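Local coordinates for citrate synthase (Metallosphaera sedula, PDB 6ABW), which catalyses the condensation of acetyl-CoA with oxaloacetate to give citrate and free CoA, a step of the tricarboxylic acid cycle, at the interface of chains A and B. Sequence-based numbering; all coordinates share one arbitrary frame. Chains: chain A/B, Citrate synthase.

Contact 1: the interface of chains A and B. Residues chain A 23-26, 28, 197, 202; chain B 371-374.
The carbonyl oxygen of B:Arg372 takes at least one hydrogen bond, from the backbone amide of A:Ile25, whose N stands 2.9 Å from B:Arg372 O, nearly along the C=O axis (166° at the oxygen). The same arginine also gives its own amide, N, to the carbonyl oxygen of A:Val23 at 3.1 Å, so both backbone polar groups of B:Arg372 are tied to chain A. The ladder then runs on: B:Leu374 N donates to A:Lys26 O in the carbonyl plane, and B:Leu374 O accepts A:Thr28 N at 2.9 Å. In this way strand 372-375 of chain B lies parallel to strand 24-28 of chain A. Where the sheet begins, a water joins the amide N of A:Val197 to the carbonyl oxygen of B:Pro371, 2.6 Å from that O.

The aromatic ring of A:Phe24, its CG anti to the carbonyl carbon (chi1 -71°), runs alongside B:Arg372 and points the same way. Its tip, CZ, lies over the centre of one guanidinium face, 3.9 Å from B:Arg372 CZ, with the two planes 30° apart. Further back, CD1 and CE1 rest against CB of B:Leu374, whose side chain crosses the ring obliquely, while the carbonyl carbon of B:Ala373 meets the ring edge in plane. On the other side of the strand, the methyl of B:Ala373 wedges between A:Thr28 CG2 and A:Val197 CG2, its CB 3.6 Å from the valine methyl. The ring of B:Pro371 meets A:Thr202 tip to tip, CG to the hydroxyl OG1 at 3.3 Å, and A:Ile25 packs alongside its CB.

Backbone bonding thus sets the register, and apolar packing covers both sides of the joint. The site is an intermolecular parallel sheet that clasps the C-terminal segment of one subunit onto the N-terminal strand of the other, helping to lock the citrate synthase dimer.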
# COMPACT_ATOMS: atom_id res chain seq x y z
N VAL A 23 21.85 0.42 1.57
CA VAL A 23 21.42 1.24 2.72
C VAL A 23 20.63 0.38 3.74
O VAL A 23 19.54 -0.13 3.45
CB VAL A 23 20.70 2.56 2.29
CG1 VAL A 23 19.34 2.32 1.65
CG2 VAL A 23 20.57 3.51 3.47
N PHE A 24 21.23 0.17 4.92
CA PHE A 24 20.58 -0.54 6.01
C PHE A 24 19.40 0.26 6.54
O PHE A 24 19.59 1.31 7.14
CB PHE A 24 21.56 -0.84 7.15
CG PHE A 24 22.57 -1.89 6.81
CD1 PHE A 24 22.23 -3.24 6.85
CD2 PHE A 24 23.86 -1.54 6.45
CE1 PHE A 24 23.14 -4.23 6.52
CE2 PHE A 24 24.79 -2.52 6.12
CZ PHE A 24 24.44 -3.87 6.17
N ILE A 25 18.18 -0.24 6.29
CA ILE A 25 16.94 0.41 6.73
C ILE A 25 16.53 0.03 8.16
O ILE A 25 15.74 0.76 8.77
CB ILE A 25 15.74 0.14 5.75
CG1 ILE A 25 14.58 1.12 5.98
CG2 ILE A 25 15.23 -1.30 5.85
CD1 ILE A 25 13.36 0.86 5.11
N LYS A 26 17.06 -1.09 8.69
CA LYS A 26 16.69 -1.52 10.02
C LYS A 26 17.67 -2.59 10.48
O LYS A 26 18.44 -3.15 9.67
CB LYS A 26 15.21 -2.05 10.06
CG LYS A 26 15.01 -3.41 9.37
CD LYS A 26 13.54 -3.81 9.24
CE LYS A 26 12.81 -4.15 10.53
NZ LYS A 26 13.05 -5.50 11.05
N THR A 28 17.58 -6.45 12.32
CA THR A 28 16.66 -7.53 12.51
C THR A 28 17.28 -8.67 13.26
O THR A 28 18.48 -8.86 13.17
CB THR A 28 16.05 -8.03 11.13
OG1 THR A 28 14.98 -8.91 11.40
CG2 THR A 28 17.07 -8.81 10.27
N VAL A 197 15.03 -7.69 2.29
CA VAL A 197 14.08 -6.63 2.46
C VAL A 197 13.70 -6.18 1.05
O VAL A 197 14.17 -5.17 0.55
CB VAL A 197 14.65 -5.45 3.29
CG1 VAL A 197 13.57 -4.44 3.59
CG2 VAL A 197 15.29 -5.89 4.58
N THR A 202 9.66 -3.35 2.30
CA THR A 202 9.92 -1.91 2.40
C THR A 202 8.60 -1.09 2.45
O THR A 202 8.46 -0.23 3.30
CB THR A 202 10.83 -1.44 1.28
OG1 THR A 202 12.05 -2.19 1.28
CG2 THR A 202 11.14 0.03 1.41
N PRO B 371 16.75 -1.98 -0.08
CA PRO B 371 17.55 -1.78 1.13
C PRO B 371 17.91 -3.10 1.83
O PRO B 371 17.61 -4.18 1.31
CB PRO B 371 16.63 -0.95 2.00
CG PRO B 371 15.28 -1.43 1.64
CD PRO B 371 15.33 -1.69 0.17
N ARG B 372 18.59 -3.04 2.97
CA ARG B 372 19.06 -4.27 3.65
C ARG B 372 18.71 -4.18 5.11
O ARG B 372 18.43 -3.08 5.63
CB ARG B 372 20.57 -4.41 3.54
CG ARG B 372 21.06 -4.33 2.11
CD ARG B 372 22.56 -4.31 2.06
NE ARG B 372 23.13 -5.58 2.53
CZ ARG B 372 24.43 -5.80 2.74
NH1 ARG B 372 25.33 -4.84 2.52
NH2 ARG B 372 24.82 -7.00 3.17
N ALA B 373 18.72 -5.34 5.76
CA ALA B 373 18.54 -5.43 7.19
C ALA B 373 19.84 -6.02 7.79
O ALA B 373 20.32 -7.06 7.36
CB ALA B 373 17.33 -6.26 7.56
N LEU B 374 20.39 -5.35 8.80
CA LEU B 374 21.54 -5.86 9.51
C LEU B 374 21.10 -6.93 10.53
O LEU B 374 20.31 -6.60 11.41
CB LEU B 374 22.24 -4.69 10.21
CG LEU B 374 23.48 -5.14 11.01
CD1 LEU B 374 24.54 -5.60 10.05
CD2 LEU B 374 24.01 -4.06 11.95
O HOH W 1 17.46 -6.78 1.25

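Contact 2: the interface of chains A and B. Residues chain A 94, 98, 106-107, 109-110, 113, 219, 226; chain B 94, 110, 113-114, 116-117, 216, 219.
The carboxylate of A:Glu109 is the flat group at the centre of this helix-packed interface. Over one face lies the methyl CG1 of B:Val219, 4.0 Å from A:Glu109 CD, and CB of B:Ser113 leans over OE1 from the same side. At the edge, the hydroxyl of B:Ser216 donates to OE2 on its syn lone pair, OG to OE2 being 2.8 Å. Water 2 bonds OE1 at 2.9 Å from the opposite side of the carboxylate plane. CG of the glutamate is anti to the backbone N (chi1 -177°), and the extended chain carries the acid across to the partner.

Further groups hold these partners in place. B:Ser116 OG hydrogen-bonds B:Ser216 OG at 2.7 Å, direction undecided, and also accepts from the extended A:Lys226, whose side-chain amine NZ donates to B:Ser116 OG at 2.8 Å. NZ bonds water 2 as well, which further meets B:Ser113 O and B:Ser117 OG, so the lysine and glutamate are linked through water 2; the nearby amine would probably help keep the acid ionised. An alanine here in place of A:Glu109, lacking the carboxylate that B:Ser216 and water 2 bond, would probably loosen this polar network across the interface.

On the two-fold axis the A:Ser113 and B:Ser113 hydroxyls share a hydrogen bond, OG to OG 2.8 Å. A:Ser113 OG is steadied by the carbonyl of A:Glu109 one helical turn back, just as A:Thr110 OG1 is tethered to A:Gly106 O at 3.0 Å. A:Val219 and B:Val219 cross at about a right angle, with CG1 to CG1 only 3.4 Å apart, a tight fit. At the other end the poorly ordered A:Met94 and B:Met94 cross each other, each laying its terminal methyl against the partner's threonine methyl.

Helices 104-119 and 214-225 of both subunits pack across the two-fold axis and help hold the dimer together.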
# COMPACT_ATOMS: atom_id res chain seq x y z
N MET A 94 -16.63 -9.44 -1.66
CA MET A 94 -15.77 -8.57 -2.44
C MET A 94 -14.84 -9.32 -3.33
O MET A 94 -14.67 -8.96 -4.51
CB MET A 94 -14.93 -7.69 -1.53
CG MET A 94 -15.83 -6.65 -0.86
SD MET A 94 -14.96 -5.45 0.21
CE MET A 94 -13.37 -5.46 -0.59
N LEU A 98 -14.98 -9.15 -7.92
CA LEU A 98 -13.94 -8.74 -8.88
C LEU A 98 -14.01 -9.60 -10.14
O LEU A 98 -14.49 -10.73 -10.10
CB LEU A 98 -12.59 -8.78 -8.21
CG LEU A 98 -12.40 -7.75 -7.11
CD1 LEU A 98 -11.10 -8.00 -6.33
CD2 LEU A 98 -12.33 -6.35 -7.71
N GLY A 106 -3.81 -8.86 -6.64
CA GLY A 106 -4.72 -7.72 -6.62
C GLY A 106 -6.01 -8.03 -5.86
O GLY A 106 -6.53 -7.20 -5.09
N MET A 107 -6.54 -9.22 -6.06
CA MET A 107 -7.68 -9.65 -5.29
C MET A 107 -7.34 -9.75 -3.79
O MET A 107 -8.12 -9.34 -2.92
CB MET A 107 -8.18 -10.98 -5.84
CG MET A 107 -8.60 -10.87 -7.28
SD MET A 107 -9.14 -12.46 -7.99
CE MET A 107 -10.49 -12.77 -6.99
N GLU A 109 -5.04 -7.93 -2.29
CA GLU A 109 -4.87 -6.56 -1.90
C GLU A 109 -6.24 -5.96 -1.51
O GLU A 109 -6.36 -5.29 -0.43
CB GLU A 109 -4.20 -5.78 -3.05
CG GLU A 109 -3.88 -4.34 -2.81
CD GLU A 109 -3.74 -3.53 -4.09
OE1 GLU A 109 -4.71 -3.47 -4.89
OE2 GLU A 109 -2.74 -2.87 -4.30
N THR A 110 -7.27 -6.26 -2.29
CA THR A 110 -8.58 -5.72 -2.06
C THR A 110 -9.19 -6.31 -0.78
O THR A 110 -9.71 -5.60 0.07
CB THR A 110 -9.46 -5.95 -3.28
OG1 THR A 110 -8.84 -5.36 -4.42
CG2 THR A 110 -10.82 -5.29 -3.09
N SER A 113 -7.54 -4.87 2.21
CA SER A 113 -7.98 -3.48 2.51
C SER A 113 -9.29 -3.54 3.28
O SER A 113 -9.46 -2.81 4.27
CB SER A 113 -8.16 -2.50 1.31
OG SER A 113 -7.02 -2.53 0.46
N VAL A 219 -1.46 -4.58 3.08
CA VAL A 219 -2.02 -4.00 1.84
C VAL A 219 -0.90 -3.34 1.02
O VAL A 219 -0.79 -3.59 -0.21
CB VAL A 219 -3.15 -2.98 2.11
CG1 VAL A 219 -3.56 -2.20 0.89
CG2 VAL A 219 -4.29 -3.73 2.66
N LYS A 226 2.43 -6.77 -6.48
CA LYS A 226 1.73 -6.87 -7.70
C LYS A 226 2.62 -6.46 -8.91
O LYS A 226 2.36 -6.94 -10.04
CB LYS A 226 0.44 -6.03 -7.66
CG LYS A 226 -0.56 -6.43 -8.66
CD LYS A 226 -1.79 -5.53 -8.48
CE LYS A 226 -2.56 -5.47 -9.76
NZ LYS A 226 -3.63 -4.48 -9.66
N MET B 94 -18.81 -2.26 -3.11
CA MET B 94 -17.82 -2.52 -2.08
C MET B 94 -17.74 -1.44 -1.05
O MET B 94 -17.68 -1.72 0.16
CB MET B 94 -16.43 -2.67 -2.68
CG MET B 94 -16.36 -3.97 -3.47
SD MET B 94 -14.73 -4.35 -4.20
CE MET B 94 -13.70 -3.47 -3.05
N THR B 110 -9.84 0.61 -0.01
CA THR B 110 -10.49 -0.58 -0.50
C THR B 110 -11.00 -0.35 -1.93
O THR B 110 -10.78 -1.16 -2.83
CB THR B 110 -11.60 -1.00 0.45
OG1 THR B 110 -11.04 -1.20 1.75
CG2 THR B 110 -12.22 -2.31 -0.00
N SER B 113 -8.17 -0.31 -4.32
CA SER B 113 -7.62 -1.67 -4.61
C SER B 113 -8.48 -2.32 -5.67
O SER B 113 -7.96 -2.94 -6.61
CB SER B 113 -7.48 -2.66 -3.41
OG SER B 113 -6.81 -2.04 -2.32
N ALA B 114 -9.80 -2.14 -5.57
CA ALA B 114 -10.70 -2.67 -6.59
C ALA B 114 -10.52 -2.02 -7.94
O ALA B 114 -10.50 -2.69 -8.95
CB ALA B 114 -12.16 -2.56 -6.13
N SER B 116 -7.69 -0.78 -8.94
CA SER B 116 -6.49 -1.34 -9.43
C SER B 116 -6.67 -2.70 -10.16
O SER B 116 -6.08 -2.91 -11.22
CB SER B 116 -5.42 -1.37 -8.35
OG SER B 116 -4.21 -1.93 -8.78
N SER B 117 -7.49 -3.57 -9.61
CA SER B 117 -7.77 -4.87 -10.17
C SER B 117 -8.52 -4.76 -11.49
O SER B 117 -8.33 -5.58 -12.37
CB SER B 117 -8.62 -5.65 -9.16
OG SER B 117 -7.83 -6.00 -8.02
N SER B 216 -2.44 1.02 -7.71
CA SER B 216 -1.82 0.34 -6.57
C SER B 216 -0.81 1.26 -5.88
O SER B 216 -0.68 1.15 -4.67
CB SER B 216 -1.19 -1.01 -6.93
OG SER B 216 -2.24 -1.97 -6.89
N VAL B 219 -3.08 3.08 -3.69
CA VAL B 219 -3.46 2.19 -2.58
C VAL B 219 -2.41 2.25 -1.46
O VAL B 219 -2.77 2.42 -0.27
CB VAL B 219 -3.68 0.73 -3.03
CG1 VAL B 219 -3.83 -0.24 -1.88
CG2 VAL B 219 -4.87 0.70 -3.89
O HOH W 2 -5.39 -4.67 -7.45

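The centres of contact 1 and contact 2 lie about 27 Å apart, and they share no residue or secondary-structure element. Both belong to the same two-fold interface: contact 2 straddles the symmetry axis and includes pairs of identical residues, whereas contact 1 lies off the axis and joins unlike segments; both have twins with the chains exchanged. Contact 1 is nearer the catalytic machinery, its centre about 14 Å from A:His270, against about 28 Å for contact 2. The helical seam probably forms the central support of the dimer, while the exchanged strands brace it further out and may couple subunit pairing to the active-site region.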